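PDB 3O5V: X-PRO dipeptidase from Streptococcus pyogenes M1 GAS, which probably hydrolyses Xaa-Pro dipeptides as a manganese-dependent prolidase, represented here by its N-terminal creatinase/prolidase domain. Local coordinates for residues A[83-86]-A[87-91]; A[108-111]-A[112-116]; A[122-125]-A[126-129]. One frame throughout, in Å; residues are numbered along the deposited sequence. Where two conformers were deposited one is given.

How the contacts relate
All three contacts are local, within one N-terminal domain. Contacts 1 and 2 each lie along one helix, 82-89 and 107-114, and its exit. They touch: the indole of Trp83 lies against the backbone of Lys109, Gly112 and Leu113, with Trp83 CE3 3.6 Å from Gly112 C. Contact 3 turns strand 120-123 into helix 125-129, about 24 Å from contact 1 between centres, on the opposite side of the chain's centre. Each has a buried side (Ile86 and Leu90; Gly112 and Leu113; Leu124 and Thr125) and exposed residues such as Lys87, His111 and Gln129. Contact 1 puts aliphatic side chains on the sheet, contact 2 stacks the exposed Gln114 amide on the Phe110 ring, and contact 3 adds a water bridge and a proline to its backbone bonds.

Contact 1 (A[83-86]-A[87-91]); sequences WEKI and KAVLP
Ile86 and Leu90 lie side by side and point the same way, one helical turn apart at the end of helix 82-89. The touch is between methyl groups, with Ile86 CG2 3.5 Å from Leu90 CD1. Further back, Leu90 CG rests against the carbonyl of Ile86, 3.3 Å from its O. The same oxygen accepts the amide of Leu90 at 3.1 Å (N-O), with an N-H...O angle of 154°. It also takes a weak bond from Val89 N. Leu90 is the first residue to leave helical backbone angles, so this bond belongs to the last turn.

Lys85 and Val89 meet differently. Their side chains cross at about a right angle. The lysine chain starts with CG anti to the backbone N (chi1 -173°) and then bends at chi2. This brings the aliphatic part against one branch of the valine, with Lys85 CE 3.9 Å from Val89 CG1. That branch also lies beside the carbonyl oxygen of Lys85, which accepts Val89 N at 2.9 Å. The ammonium group of Lys85 has a long, weak ion pair with Glu80. Lys87 runs outward on an exposed side and hydrogen-bonds Thr93 through NZ.

The helix lies along one part of the mixed sheet. Ile86 and Leu90 both pack on Phe46 of strand 44-48. They also reach strand 54-58, at Phe56 and Val54 respectively. Val89 touches Phe74 and Lys85 touches Tyr76, both of strand 73-76. Ile86 also meets Ile116, from segment 112-116.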
loop_
_atom_site.group_PDB
_atom_site.type_symbol
_atom_site.label_atom_id
_atom_site.label_comp_id
_atom_site.label_asym_id
_atom_site.label_seq_id
_atom_site.Cartn_x
_atom_site.Cartn_y
_atom_site.Cartn_z
ATOM N N TRP A 83 -0.925 -1.164 13.001
ATOM C CA TRP A 83 -0.725 -2.511 12.480
ATOM C C TRP A 83 -1.958 -3.387 12.713
ATOM O O TRP A 83 -2.378 -4.129 11.819
ATOM C CB TRP A 83 0.550 -3.136 13.074
ATOM C CG TRP A 83 1.709 -2.186 12.969
ATOM C CD1 TRP A 83 2.309 -1.505 13.988
ATOM C CD2 TRP A 83 2.363 -1.770 11.764
ATOM N NE1 TRP A 83 3.311 -0.701 13.498
ATOM C CE2 TRP A 83 3.364 -0.842 12.133
ATOM C CE3 TRP A 83 2.196 -2.088 10.408
ATOM C CZ2 TRP A 83 4.209 -0.233 11.194
ATOM C CZ3 TRP A 83 3.039 -1.477 9.464
ATOM C CH2 TRP A 83 4.030 -0.564 9.869
ATOM N N GLU A 84 -2.548 -3.267 13.903
ATOM C CA GLU A 84 -3.806 -3.952 14.217
ATOM C C GLU A 84 -4.921 -3.458 13.317
ATOM O O GLU A 84 -5.738 -4.247 12.850
ATOM C CB GLU A 84 -4.187 -3.743 15.687
ATOM C CG GLU A 84 -3.121 -4.261 16.644
ATOM C CD GLU A 84 -3.508 -4.203 18.124
ATOM O OE1 GLU A 84 -4.470 -3.487 18.496
ATOM O OE2 GLU A 84 -2.824 -4.888 18.924
ATOM N N LYS A 85 -4.949 -2.151 13.063
ATOM C CA LYS A 85 -5.978 -1.575 12.203
ATOM C C LYS A 85 -5.887 -2.090 10.757
ATOM O O LYS A 85 -6.895 -2.445 10.153
ATOM C CB LYS A 85 -5.928 -0.042 12.252
ATOM C CG LYS A 85 -7.078 0.654 11.516
ATOM C CD LYS A 85 -8.436 0.476 12.205
ATOM C CE LYS A 85 -9.456 1.454 11.635
ATOM N NZ LYS A 85 -10.789 1.332 12.284
ATOM N N ILE A 86 -4.682 -2.145 10.204
ATOM C CA ILE A 86 -4.503 -2.691 8.851
ATOM C C ILE A 86 -5.047 -4.124 8.773
ATOM O O ILE A 86 -5.780 -4.479 7.841
ATOM C CB ILE A 86 -3.024 -2.679 8.424
ATOM C CG1 ILE A 86 -2.544 -1.235 8.249
ATOM C CG2 ILE A 86 -2.833 -3.506 7.135
ATOM C CD1 ILE A 86 -1.002 -1.045 8.335
ATOM N N LYS A 87 -4.662 -4.939 9.751
ATOM C CA LYS A 87 -5.184 -6.300 9.885
ATOM C C LYS A 87 -6.722 -6.303 9.926
ATOM O O LYS A 87 -7.352 -7.134 9.279
ATOM C CB LYS A 87 -4.595 -6.984 11.136
ATOM C CG LYS A 87 -5.126 -8.408 11.415
ATOM C CD LYS A 87 -4.793 -9.370 10.285
ATOM C CE LYS A 87 -5.347 -10.777 10.568
ATOM N NZ LYS A 87 -5.039 -11.721 9.459
ATOM N N ALA A 88 -7.310 -5.359 10.659
ATOM C CA ALA A 88 -8.767 -5.295 10.824
ATOM C C ALA A 88 -9.508 -4.878 9.549
ATOM O O ALA A 88 -10.607 -5.386 9.282
ATOM C CB ALA A 88 -9.139 -4.364 11.990
ATOM N N VAL A 89 -8.910 -3.985 8.748
ATOM C CA VAL A 89 -9.622 -3.393 7.594
ATOM C C VAL A 89 -9.390 -4.062 6.228
ATOM O O VAL A 89 -10.235 -3.949 5.336
ATOM C CB VAL A 89 -9.384 -1.851 7.452
ATOM C CG1 VAL A 89 -9.725 -1.134 8.745
ATOM C CG2 VAL A 89 -7.941 -1.530 6.993
ATOM N N LEU A 90 -8.251 -4.726 6.058
ATOM C CA LEU A 90 -7.904 -5.331 4.770
ATOM C C LEU A 90 -8.713 -6.615 4.522
ATOM O O LEU A 90 -9.025 -7.333 5.473
ATOM C CB LEU A 90 -6.413 -5.647 4.706
ATOM C CG LEU A 90 -5.402 -4.509 4.523
ATOM C CD1 LEU A 90 -4.064 -5.113 4.242
ATOM C CD2 LEU A 90 -5.772 -3.607 3.374
ATOM N N PRO A 91 -9.040 -6.907 3.246
ATOM C CA PRO A 91 -9.833 -8.120 2.949
ATOM C C PRO A 91 -9.058 -9.420 3.156
ATOM O O PRO A 91 -9.660 -10.465 3.404
ATOM C CB PRO A 91 -10.193 -7.957 1.468
ATOM C CG PRO A 91 -9.149 -6.988 0.915
ATOM C CD PRO A 91 -8.822 -6.066 2.047
#

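Contact 2 (A[108-111]-A[112-116]); sequences NKFH and GLQTI
Phe110 and Gln114 pair one turn apart on helix 107-114, the connecting helix of a beta-alpha-beta unit. The amide of Gln114 is stacked on one face of the phenylalanine ring. Gln114 CD sits 3.8 Å above the ring plane of Phe110, displaced toward the rim, and the two planes are 26° apart. The nearest approach is Gln114 NE2 to Phe110 CZ, at 3.5 Å. Phe110 reaches this place because its CG is anti to the backbone N (chi1 180°), while Gln114 runs out extended beyond CG.

The oxygen of the same amide lies next to His111. Here the two flat groups are nearly coplanar, 6° apart. Gln114 OE1 approaches the edge of the imidazole, 3.5 Å from His111 CD2. One amide thus lies over the face of one ring and beside the edge of another. Gln114 and His111 are both exposed.

The unit runs from strand 97-100 through this helix to strand 120-123, and the two strands are parallel neighbours in the sheet. The ring of Phe110 also meets that of Phe121, of strand 120-123, edge-to-face. Leu113 is buried and touches Trp83 of helix 82-89.

The backbone holds the turns with bonds from Gly112 N to Asn108 O, Leu113 N to Lys109 O and Gln114 N to Phe110 O. Thr115 N gives a weak one to His111 O. Gly112 O takes two donors from Thr115: OG1 at 2.6 Å, in the carbonyl plane, and the amide N at 3.1 Å. Ile116 N bonds to Leu113 O at 3.0 Å.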
loop_
_atom_site.group_PDB
_atom_site.type_symbol
_atom_site.label_atom_id
_atom_site.label_comp_id
_atom_site.label_asym_id
_atom_site.label_seq_id
_atom_site.Cartn_x
_atom_site.Cartn_y
_atom_site.Cartn_z
ATOM N N ASN A 108 11.711 -0.415 10.478
ATOM C CA ASN A 108 10.599 -0.517 11.436
ATOM C C ASN A 108 9.256 -0.785 10.743
ATOM O O ASN A 108 8.497 -1.645 11.194
ATOM C CB ASN A 108 10.511 0.710 12.352
ATOM C CG ASN A 108 11.315 0.547 13.645
ATOM O OD1 ASN A 108 11.693 -0.564 14.037
ATOM N ND2 ASN A 108 11.576 1.662 14.313
ATOM N N LYS A 109 8.987 -0.072 9.642
ATOM C CA LYS A 109 7.761 -0.290 8.853
ATOM C C LYS A 109 7.735 -1.691 8.234
ATOM O O LYS A 109 6.686 -2.355 8.230
ATOM C CB LYS A 109 7.607 0.765 7.746
ATOM C CG LYS A 109 7.255 2.149 8.225
ATOM C CD LYS A 109 6.991 3.084 7.042
ATOM C CE LYS A 109 6.809 4.514 7.520
ATOM N NZ LYS A 109 6.608 5.416 6.360
ATOM N N PHE A 110 8.883 -2.130 7.712
ATOM C CA PHE A 110 9.061 -3.463 7.141
ATOM C C PHE A 110 8.738 -4.551 8.158
ATOM O O PHE A 110 7.961 -5.470 7.870
ATOM C CB PHE A 110 10.498 -3.613 6.621
ATOM C CG PHE A 110 10.818 -4.955 6.009
ATOM C CD1 PHE A 110 10.015 -5.511 5.007
ATOM C CD2 PHE A 110 11.972 -5.640 6.398
ATOM C CE1 PHE A 110 10.340 -6.749 4.430
ATOM C CE2 PHE A 110 12.309 -6.871 5.823
ATOM C CZ PHE A 110 11.486 -7.431 4.837
ATOM N N HIS A 111 9.301 -4.420 9.358
ATOM C CA HIS A 111 8.981 -5.339 10.454
ATOM C C HIS A 111 7.512 -5.260 10.903
ATOM O O HIS A 111 6.882 -6.286 11.159
ATOM C CB HIS A 111 9.942 -5.123 11.629
ATOM C CG HIS A 111 11.334 -5.607 11.362
ATOM N ND1 HIS A 111 12.417 -5.206 12.114
ATOM C CD2 HIS A 111 11.823 -6.453 10.419
ATOM C CE1 HIS A 111 13.509 -5.798 11.660
ATOM N NE2 HIS A 111 13.179 -6.553 10.627
ATOM N N GLY A 112 6.964 -4.049 10.968
ATOM C CA GLY A 112 5.533 -3.858 11.207
ATOM C C GLY A 112 4.676 -4.653 10.232
ATOM O O GLY A 112 3.758 -5.373 10.640
ATOM N N LEU A 113 4.984 -4.544 8.940
ATOM C CA LEU A 113 4.198 -5.224 7.920
ATOM C C LEU A 113 4.315 -6.738 8.039
ATOM O O LEU A 113 3.357 -7.461 7.753
ATOM C CB LEU A 113 4.615 -4.783 6.519
ATOM C CG LEU A 113 4.184 -3.368 6.102
ATOM C CD1 LEU A 113 4.866 -3.049 4.804
ATOM C CD2 LEU A 113 2.668 -3.228 5.934
ATOM N N GLN A 114 5.491 -7.197 8.468
ATOM C CA GLN A 114 5.752 -8.623 8.697
ATOM C C GLN A 114 5.021 -9.213 9.912
ATOM O O GLN A 114 4.920 -10.441 10.024
ATOM C CB GLN A 114 7.262 -8.903 8.781
ATOM C CG GLN A 114 7.974 -8.864 7.420
ATOM C CD GLN A 114 9.449 -9.263 7.492
ATOM O OE1 GLN A 114 10.181 -8.834 8.375
ATOM N NE2 GLN A 114 9.885 -10.074 6.539
ATOM N N THR A 115 4.499 -8.363 10.801
ATOM C CA THR A 115 3.623 -8.845 11.868
ATOM C C THR A 115 2.222 -9.141 11.334
ATOM O O THR A 115 1.432 -9.797 12.013
ATOM C CB THR A 115 3.510 -7.876 13.068
ATOM O OG1 THR A 115 2.750 -6.702 12.698
ATOM C CG2 THR A 115 4.886 -7.495 13.607
ATOM N N ILE A 116 1.929 -8.656 10.123
ATOM C CA ILE A 116 0.626 -8.832 9.462
ATOM C C ILE A 116 0.707 -9.846 8.331
ATOM O O ILE A 116 -0.181 -10.691 8.188
ATOM C CB ILE A 116 0.102 -7.478 8.874
ATOM C CG1 ILE A 116 -0.114 -6.456 9.977
ATOM C CG2 ILE A 116 -1.191 -7.673 8.059
ATOM C CD1 ILE A 116 -0.215 -5.040 9.467
#

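Contact 3 (A[122-125]-A[126-129])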
loop_
_atom_site.group_PDB
_atom_site.type_symbol
_atom_site.label_atom_id
_atom_site.label_comp_id
_atom_site.label_asym_id
_atom_site.label_seq_id
_atom_site.Cartn_x
_atom_site.Cartn_y
_atom_site.Cartn_z
ATOM N N ASN A 122 9.530 -9.010 -1.754
ATOM C CA ASN A 122 10.428 -8.742 -2.880
ATOM C C ASN A 122 10.473 -7.245 -3.177
ATOM O O ASN A 122 9.535 -6.519 -2.846
ATOM C CB ASN A 122 9.964 -9.488 -4.137
ATOM C CG ASN A 122 10.094 -10.997 -4.014
ATOM O OD1 ASN A 122 9.419 -11.748 -4.724
ATOM N ND2 ASN A 122 10.969 -11.449 -3.120
ATOM N N ASN A 123 11.557 -6.791 -3.808
ATOM C CA ASN A 123 11.769 -5.369 -4.111
ATOM C C ASN A 123 10.991 -4.850 -5.338
ATOM O O ASN A 123 11.156 -5.353 -6.445
ATOM C CB ASN A 123 13.273 -5.097 -4.286
ATOM C CG ASN A 123 13.624 -3.612 -4.296
ATOM O OD1 ASN A 123 14.760 -3.242 -4.615
ATOM N ND2 ASN A 123 12.681 -2.764 -3.942
ATOM N N LEU A 124 10.167 -3.828 -5.113
ATOM C CA LEU A 124 9.368 -3.166 -6.152
ATOM C C LEU A 124 10.089 -2.041 -6.881
ATOM O O LEU A 124 9.590 -1.525 -7.887
ATOM C CB LEU A 124 8.142 -2.518 -5.522
ATOM C CG LEU A 124 6.735 -3.027 -5.773
ATOM C CD1 LEU A 124 5.753 -2.145 -4.981
ATOM C CD2 LEU A 124 6.383 -3.101 -7.261
ATOM N N THR A 125 11.238 -1.619 -6.369
ATOM C CA THR A 125 11.854 -0.404 -6.896
ATOM C C THR A 125 12.286 -0.510 -8.380
ATOM O O THR A 125 12.176 0.482 -9.096
ATOM C CB THR A 125 12.923 0.215 -5.932
ATOM O OG1 THR A 125 13.988 -0.719 -5.712
ATOM C CG2 THR A 125 12.258 0.594 -4.571
ATOM N N PRO A 126 12.713 -1.713 -8.854
ATOM C CA PRO A 126 12.924 -1.861 -10.300
ATOM C C PRO A 126 11.667 -1.561 -11.126
ATOM O O PRO A 126 11.763 -0.881 -12.145
ATOM C CB PRO A 126 13.327 -3.335 -10.452
ATOM C CG PRO A 126 14.002 -3.657 -9.159
ATOM C CD PRO A 126 13.195 -2.904 -8.119
ATOM N N TYR A 127 10.507 -2.046 -10.692
ATOM C CA TYR A 127 9.269 -1.712 -11.398
ATOM C C TYR A 127 9.004 -0.202 -11.355
ATOM O O TYR A 127 8.723 0.416 -12.386
ATOM C CB TYR A 127 8.057 -2.485 -10.852
ATOM C CG TYR A 127 6.778 -2.099 -11.566
ATOM C CD1 TYR A 127 6.391 -2.753 -12.739
ATOM C CD2 TYR A 127 5.977 -1.049 -11.095
ATOM C CE1 TYR A 127 5.227 -2.392 -13.422
ATOM C CE2 TYR A 127 4.811 -0.674 -11.771
ATOM C CZ TYR A 127 4.447 -1.352 -12.934
ATOM O OH TYR A 127 3.301 -1.001 -13.603
ATOM N N VAL A 128 9.093 0.382 -10.161
ATOM C CA VAL A 128 8.845 1.813 -9.965
ATOM C C VAL A 128 9.761 2.678 -10.837
ATOM O O VAL A 128 9.285 3.535 -11.576
ATOM C CB VAL A 128 8.931 2.193 -8.470
ATOM C CG1 VAL A 128 9.003 3.715 -8.265
ATOM C CG2 VAL A 128 7.735 1.595 -7.729
ATOM N N GLN A 129 11.064 2.427 -10.775
ATOM C CA GLN A 129 12.025 3.167 -11.594
ATOM C C GLN A 129 11.731 3.076 -13.111
ATOM O O GLN A 129 11.981 4.030 -13.851
ATOM C CB GLN A 129 13.461 2.728 -11.268
ATOM C CG GLN A 129 14.003 3.287 -9.947
ATOM C CD GLN A 129 15.202 2.505 -9.407
ATOM O OE1 GLN A 129 15.864 2.933 -8.454
ATOM N NE2 GLN A 129 15.481 1.353 -10.006
HETATM O O HOH W 1 10.338 -4.613 -9.130
#
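Gln129 folds along the carbonyl oxygen of Thr125, one turn earlier in the chain. Its CB is 3.4 Å from Thr125 O. CG follows at a similar distance, and CD is slightly farther off. At the tip, Gln129 NE2 is 3.5 Å from Thr125 O. The first torsion sets this course: CG is anti to the carbonyl carbon (chi1 -76°), and the chain stays extended beyond it. The bond to that oxygen is made by the backbone, where Gln129 N donates at 2.8 Å with an N-H...O angle of 174°.

The preceding hydrogen bond is similar, with Val128 N 3.0 Å from Leu124 O and nearly straight. Val128 CG2 packs beside the same carbonyl. Pro126 stands in the first turn of helix 125-129, where its nitrogen has no hydrogen to give. Its ring crosses the side chain of Thr125 obliquely, with Pro126 CD 3.3 Å from Thr125 OG1. Leu124 and Tyr127 lie side by side, and Leu124 CD2 comes 4.0 Å from Tyr127 CB. A water bridges the strand end to the helix. It donates to Asn123 O at 2.9 Å and accepts from Tyr127 N.

The turn joins strand 120-123, one of the two edge strands of the sheet within this chain, to helix 125-129. Backbone bonds from Asn122 and Leu124 tie the strand end to strand 97-100. Leu124 is buried against Ala20 and Phe22 of strand 19-22, and Val128 also touches Phe22. Tyr127 reaches helix 3-14, where its ring meets that of Tyr11 with the planes at about 40°.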